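Local coordinates for mandelate racemase/muconate lactonizing protein (Alicyclobacillus acidocaldarius LAA1, PDB 3QLD) that belongs to the mandelate racemase/muconate lactonizing family of the enolase superfamily, pairing an enolase-like N-terminal domain with a TIM-barrel-like C-terminal domain, at residues 221-226 and 230-235. Sequence-based numbering, arbitrary orientation.
Sequences EQPLPE and FDLAKL
Leu224 reaches from the loop 221-226 onto the helical segment 230-235, where its CD1 methyl meets the helix backbone. That methyl rests 3.7 Å from Asp231 O, the carbonyl oxygen already engaged by Leu235 N within the helix. CB of Asp231 flanks the same methyl at 3.9 Å, and CD1 of Leu232 meets Leu224 CD1 at 4.1 Å. One turn of the helix brings Leu235 alongside: its CG lies anti to the backbone N (chi1 174°), which carries CD2 out to the loop. There CD2 touches both loop residues, 3.7 Å from Pro223 CG and 3.9 Å from Leu224 CG. Leu232 also reaches the proline, crossing it at about a right angle, with its CD1 4.1 Å from Pro223 CG. No hydrogen bond joins the two segments; the side chains of Pro223, Leu224, Leu232 and Leu235 pack as a buried apolar group, with the Asp231 carbonyl against Leu224. The looser side is polar. Asp231 is partly exposed, and of its side chain CB is the atom that touches the loop. At the partly exposed loop end, Glu226 forms salt bridges through OE1 to Arg250 and through OE2 to Arg102 of the second subunit. At the helix start, Asp228 OD2 accepts a hydrogen bond from Asp231 N. In this TIM-barrel-like domain helix 229-238 packs back over the loop that links it to strand 220-221, part of a beta-alpha unit. Next to these side chains, Pro223 packs on Val243 and Leu232 on Leu245, both of the adjacent parallel strand 243-245, and the preceding helix 206-211 supplies Leu209 against Pro223 and Leu235.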
loop_
_atom_site.group_PDB
_atom_site.type_symbol
_atom_site.label_atom_id
_atom_site.label_comp_id
_atom_site.label_asym_id
_atom_site.label_seq_id
_atom_site.Cartn_x
_atom_site.Cartn_y
_atom_site.Cartn_z
ATOM N N GLU A 221 12.062 -6.696 17.448
ATOM C CA GLU A 221 11.114 -6.490 16.361
ATOM C C GLU A 221 11.172 -5.036 15.852
ATOM O O GLU A 221 11.271 -4.103 16.652
ATOM C CB GLU A 221 9.711 -6.739 16.932
ATOM C CG GLU A 221 8.603 -6.818 15.860
ATOM C CD GLU A 221 7.329 -7.389 16.457
ATOM O OE1 GLU A 221 7.213 -7.448 17.701
ATOM O OE2 GLU A 221 6.461 -7.785 15.698
ATOM N N GLN A 222 11.147 -4.874 14.527
ATOM C CA GLN A 222 11.028 -3.525 13.871
ATOM C C GLN A 222 11.938 -2.464 14.467
ATOM O O GLN A 222 11.498 -1.430 14.948
ATOM C CB GLN A 222 9.534 -3.120 13.902
ATOM C CG GLN A 222 8.608 -4.015 12.984
ATOM C CD GLN A 222 8.738 -3.834 11.451
ATOM O OE1 GLN A 222 8.551 -4.795 10.690
ATOM N NE2 GLN A 222 9.095 -2.626 10.994
ATOM N N PRO A 223 13.283 -2.699 14.460
ATOM C CA PRO A 223 14.166 -1.777 15.116
ATOM C C PRO A 223 14.174 -0.389 14.391
ATOM O O PRO A 223 14.215 0.636 15.035
ATOM C CB PRO A 223 15.546 -2.444 14.967
ATOM C CG PRO A 223 15.425 -3.390 13.899
ATOM C CD PRO A 223 14.014 -3.899 13.991
ATOM N N LEU A 224 14.116 -0.417 13.071
ATOM C CA LEU A 224 14.294 0.803 12.258
ATOM C C LEU A 224 12.951 1.194 11.603
ATOM O O LEU A 224 12.020 0.392 11.530
ATOM C CB LEU A 224 15.375 0.594 11.171
ATOM C CG LEU A 224 16.815 0.236 11.662
ATOM C CD1 LEU A 224 17.788 0.029 10.479
ATOM C CD2 LEU A 224 17.351 1.264 12.716
ATOM N N PRO A 225 12.862 2.456 11.142
ATOM C CA PRO A 225 11.699 2.811 10.339
ATOM C C PRO A 225 11.670 2.009 9.072
ATOM O O PRO A 225 12.689 1.432 8.681
ATOM C CB PRO A 225 11.980 4.258 9.956
ATOM C CG PRO A 225 12.958 4.768 10.931
ATOM C CD PRO A 225 13.831 3.571 11.217
ATOM N N GLU A 226 10.528 2.013 8.385
ATOM C CA GLU A 226 10.436 1.405 7.049
ATOM C C GLU A 226 11.121 2.343 6.015
ATOM O O GLU A 226 10.565 2.593 4.937
ATOM C CB GLU A 226 8.960 1.049 6.683
ATOM C CG GLU A 226 8.216 0.114 7.678
ATOM C CD GLU A 226 6.648 0.069 7.515
ATOM O OE1 GLU A 226 6.152 -0.546 6.531
ATOM O OE2 GLU A 226 5.902 0.629 8.378
ATOM N N PHE A 230 18.845 -1.268 3.055
ATOM C CA PHE A 230 20.251 -1.502 3.280
ATOM C C PHE A 230 20.701 -1.161 4.669
ATOM O O PHE A 230 21.589 -1.834 5.169
ATOM C CB PHE A 230 21.132 -0.869 2.197
ATOM C CG PHE A 230 21.402 -1.837 1.102
ATOM C CD1 PHE A 230 20.713 -1.763 -0.087
ATOM C CD2 PHE A 230 22.244 -2.938 1.334
ATOM C CE1 PHE A 230 20.929 -2.716 -1.078
ATOM C CE2 PHE A 230 22.482 -3.887 0.368
ATOM C CZ PHE A 230 21.820 -3.781 -0.855
ATOM N N ASP A 231 20.054 -0.167 5.302
ATOM C CA ASP A 231 20.310 0.142 6.726
ATOM C C ASP A 231 19.926 -1.066 7.559
ATOM O O ASP A 231 20.619 -1.416 8.519
ATOM C CB ASP A 231 19.485 1.385 7.212
ATOM C CG ASP A 231 20.058 2.762 6.615
ATOM O OD1 ASP A 231 21.148 2.767 6.033
ATOM O OD2 ASP A 231 19.434 3.812 6.802
ATOM N N LEU A 232 18.801 -1.676 7.222
ATOM C CA LEU A 232 18.367 -2.872 7.932
ATOM C C LEU A 232 19.360 -4.073 7.766
ATOM O O LEU A 232 19.691 -4.821 8.719
ATOM C CB LEU A 232 16.968 -3.222 7.522
ATOM C CG LEU A 232 16.353 -4.272 8.465
ATOM C CD1 LEU A 232 16.254 -3.704 9.944
ATOM C CD2 LEU A 232 14.992 -4.613 7.942
ATOM N N ALA A 233 19.774 -4.296 6.525
ATOM C CA ALA A 233 20.709 -5.364 6.212
ATOM C C ALA A 233 21.988 -5.181 6.985
ATOM O O ALA A 233 22.543 -6.159 7.552
ATOM C CB ALA A 233 21.007 -5.392 4.682
ATOM N N LYS A 234 22.496 -3.951 7.000
ATOM C CA LYS A 234 23.708 -3.667 7.773
ATOM C C LYS A 234 23.502 -3.824 9.257
ATOM O O LYS A 234 24.383 -4.276 9.952
ATOM C CB LYS A 234 24.111 -2.238 7.496
ATOM C CG LYS A 234 25.407 -1.796 8.072
ATOM C CD LYS A 234 25.632 -0.300 7.742
ATOM C CE LYS A 234 26.337 -0.146 6.403
ATOM N NZ LYS A 234 25.523 -0.583 5.245
ATOM N N LEU A 235 22.325 -3.433 9.769
ATOM C CA LEU A 235 22.123 -3.610 11.203
ATOM C C LEU A 235 22.053 -5.094 11.546
ATOM O O LEU A 235 22.665 -5.532 12.504
ATOM C CB LEU A 235 20.852 -2.853 11.649
ATOM C CG LEU A 235 20.467 -3.099 13.115
ATOM C CD1 LEU A 235 21.469 -2.392 14.061
ATOM C CD2 LEU A 235 19.032 -2.529 13.343
#